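Local coordinates for protein isoprenyl transferase (Helicobacter pylori, PDB 2D2R) that probably catalyses the magnesium-dependent condensation of isopentenyl diphosphate with allylic pyrophosphates to build undecaprenyl diphosphate, working as a homodimer, at residues Y98-R104 and F135-L139. Numbering follows the deposited sequence.
Sequences YLDNNIR and FTQVL
The phenol of Tyr98, near the end of helix 80-100, meets the side-chain amide of Gln137 on strand 136-140. The two side chains cross at about a right angle, with the ring and amide planes 84° apart and the amide oxygen at the hydroxyl end of the ring edge. Tyr98 OH donates a short hydrogen bond of 2.5 Å to Gln137 OE1, approaching tilted from the carbonyl plane by 25°. One water closes a small ring beside this bond, donating to Tyr98 OH and accepting from Gln137 NE2; both ends of the amide are engaged, an arrangement consistent with its modelled orientation. The glutamine starts out with CG anti to the backbone N (chi1 -178°) and then bends at chi2, which turns the amide toward the tyrosine.

Next to this polar pair, Ile103 and Phe135 lie side by side and point the same way. Ile103 CD1 rests 3.5 Å from Phe135 CE2 and CG1 lies close to CD2, so the isoleucine packs along the ring edge rather than over a face; its other branch, CG2, reaches Gln137 CB at 3.8 Å. Cys55 of helix 37-56 and Leu63 also touch the phenylalanine.

The backbones then join as parallel strands. Arg104 N donates to Phe135 O at 3.1 Å, and Gln137 N returns a nearly straight bond to Arg104 O at 2.9 Å, the two bracketing Thr136. Arg104 and Thr136 project from the same face, the aliphatic part of the arginine running beside the threonine OG1.

This pairing begins strand 104-108, an edge strand of the chain's parallel sheet in the cis-prenyltransferase (UPP synthase) fold. With one bond at each end of its amide, the buried Gln137 links the last turn of helix 80-100 to strand 136-140 by directional polar bonds as well as apolar packing.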
loop_
_atom_site.group_PDB
_atom_site.type_symbol
_atom_site.label_atom_id
_atom_site.label_comp_id
_atom_site.label_asym_id
_atom_site.label_seq_id
_atom_site.Cartn_x
_atom_site.Cartn_y
_atom_site.Cartn_z
ATOM N N TYR A 98 -18.384 -10.205 21.661
ATOM C CA TYR A 98 -18.379 -8.807 21.241
ATOM C C TYR A 98 -19.152 -7.990 22.284
ATOM O O TYR A 98 -18.753 -6.890 22.649
ATOM C CB TYR A 98 -19.039 -8.645 19.867
ATOM C CG TYR A 98 -18.185 -9.128 18.697
ATOM C CD1 TYR A 98 -18.188 -10.471 18.307
ATOM C CD2 TYR A 98 -17.346 -8.233 17.995
ATOM C CE1 TYR A 98 -17.381 -10.909 17.257
ATOM C CE2 TYR A 98 -16.544 -8.671 16.958
ATOM C CZ TYR A 98 -16.563 -10.005 16.598
ATOM O OH TYR A 98 -15.730 -10.464 15.613
ATOM N N LEU A 99 -20.264 -8.554 22.755
ATOM C CA LEU A 99 -21.122 -7.907 23.757
ATOM C C LEU A 99 -20.412 -7.824 25.104
ATOM O O LEU A 99 -20.479 -6.808 25.808
ATOM C CB LEU A 99 -22.399 -8.718 23.944
ATOM C CG LEU A 99 -23.059 -9.296 22.689
ATOM C CD1 LEU A 99 -23.990 -10.439 23.093
ATOM C CD2 LEU A 99 -23.818 -8.219 21.932
ATOM N N ASP A 100 -19.742 -8.911 25.458
ATOM C CA ASP A 100 -19.047 -8.994 26.725
ATOM C C ASP A 100 -17.835 -8.099 26.914
ATOM O O ASP A 100 -17.459 -7.815 28.057
ATOM C CB ASP A 100 -18.656 -10.434 27.003
ATOM C CG ASP A 100 -19.833 -11.273 27.486
ATOM O OD1 ASP A 100 -20.893 -11.284 26.820
ATOM O OD2 ASP A 100 -19.692 -11.924 28.539
ATOM N N ASN A 101 -17.214 -7.648 25.822
ATOM C CA ASN A 101 -16.051 -6.781 25.964
ATOM C C ASN A 101 -16.306 -5.408 25.382
ATOM O O ASN A 101 -15.385 -4.615 25.254
ATOM C CB ASN A 101 -14.846 -7.398 25.276
ATOM C CG ASN A 101 -14.547 -8.784 25.775
ATOM O OD1 ASN A 101 -13.646 -8.980 26.580
ATOM N ND2 ASN A 101 -15.308 -9.760 25.302
ATOM N N ASN A 102 -17.553 -5.123 25.038
ATOM C CA ASN A 102 -17.884 -3.826 24.456
ATOM C C ASN A 102 -17.033 -3.597 23.198
ATOM O O ASN A 102 -16.141 -2.739 23.179
ATOM C CB ASN A 102 -17.618 -2.704 25.464
ATOM C CG ASN A 102 -18.764 -2.500 26.436
ATOM O OD1 ASN A 102 -18.752 -1.539 27.224
ATOM N ND2 ASN A 102 -19.768 -3.388 26.386
ATOM N N ILE A 103 -17.329 -4.380 22.162
ATOM C CA ILE A 103 -16.616 -4.328 20.894
ATOM C C ILE A 103 -17.583 -4.251 19.722
ATOM O O ILE A 103 -18.333 -5.178 19.457
ATOM C CB ILE A 103 -15.718 -5.585 20.712
ATOM C CG1 ILE A 103 -14.638 -5.596 21.789
ATOM C CG2 ILE A 103 -15.134 -5.637 19.259
ATOM C CD1 ILE A 103 -13.520 -6.610 21.560
ATOM N N ARG A 104 -17.565 -3.133 19.012
ATOM C CA ARG A 104 -18.442 -2.984 17.855
ATOM C C ARG A 104 -17.941 -3.844 16.690
ATOM O O ARG A 104 -16.735 -3.927 16.477
ATOM C CB ARG A 104 -18.483 -1.537 17.429
ATOM C CG ARG A 104 -19.362 -1.340 16.269
ATOM C CD ARG A 104 -19.564 0.103 15.978
ATOM N NE ARG A 104 -20.510 0.185 14.890
ATOM C CZ ARG A 104 -20.934 1.316 14.343
ATOM N NH1 ARG A 104 -20.485 2.506 14.784
ATOM N NH2 ARG A 104 -21.830 1.250 13.367
ATOM N N PHE A 135 -14.302 1.152 20.859
ATOM C CA PHE A 135 -13.452 0.246 20.085
ATOM C C PHE A 135 -14.242 -0.514 19.034
ATOM O O PHE A 135 -15.352 -0.985 19.314
ATOM C CB PHE A 135 -12.769 -0.759 21.039
ATOM C CG PHE A 135 -11.970 -1.858 20.359
ATOM C CD1 PHE A 135 -10.717 -1.597 19.798
ATOM C CD2 PHE A 135 -12.437 -3.178 20.359
ATOM C CE1 PHE A 135 -9.930 -2.637 19.252
ATOM C CE2 PHE A 135 -11.677 -4.224 19.828
ATOM C CZ PHE A 135 -10.409 -3.951 19.270
ATOM N N THR A 136 -13.661 -0.629 17.833
ATOM C CA THR A 136 -14.270 -1.365 16.737
ATOM C C THR A 136 -13.317 -2.437 16.194
ATOM O O THR A 136 -12.096 -2.214 16.066
ATOM C CB THR A 136 -14.617 -0.477 15.536
ATOM O OG1 THR A 136 -15.564 0.533 15.902
ATOM C CG2 THR A 136 -15.196 -1.351 14.399
ATOM N N GLN A 137 -13.875 -3.601 15.889
ATOM C CA GLN A 137 -13.088 -4.678 15.290
ATOM C C GLN A 137 -13.718 -4.818 13.922
ATOM O O GLN A 137 -14.933 -4.978 13.814
ATOM C CB GLN A 137 -13.201 -6.013 16.044
ATOM C CG GLN A 137 -12.313 -7.112 15.422
ATOM C CD GLN A 137 -12.922 -8.509 15.456
ATOM O OE1 GLN A 137 -13.986 -8.766 14.881
ATOM N NE2 GLN A 137 -12.249 -9.411 16.148
ATOM N N VAL A 138 -12.884 -4.732 12.887
ATOM C CA VAL A 138 -13.324 -4.851 11.523
ATOM C C VAL A 138 -12.743 -6.127 10.943
ATOM O O VAL A 138 -11.541 -6.387 11.107
ATOM C CB VAL A 138 -12.836 -3.638 10.668
ATOM C CG1 VAL A 138 -13.465 -3.695 9.268
ATOM C CG2 VAL A 138 -13.161 -2.310 11.395
ATOM N N LEU A 139 -13.601 -6.950 10.316
ATOM C CA LEU A 139 -13.094 -8.156 9.665
ATOM C C LEU A 139 -13.249 -7.985 8.161
ATOM O O LEU A 139 -14.334 -7.649 7.635
ATOM C CB LEU A 139 -13.805 -9.463 10.124
ATOM C CG LEU A 139 -13.584 -9.960 11.581
ATOM C CD1 LEU A 139 -14.280 -11.364 11.768
ATOM C CD2 LEU A 139 -12.132 -10.046 11.928
HETATM O O HOH W 1 -13.675 -12.145 16.594
#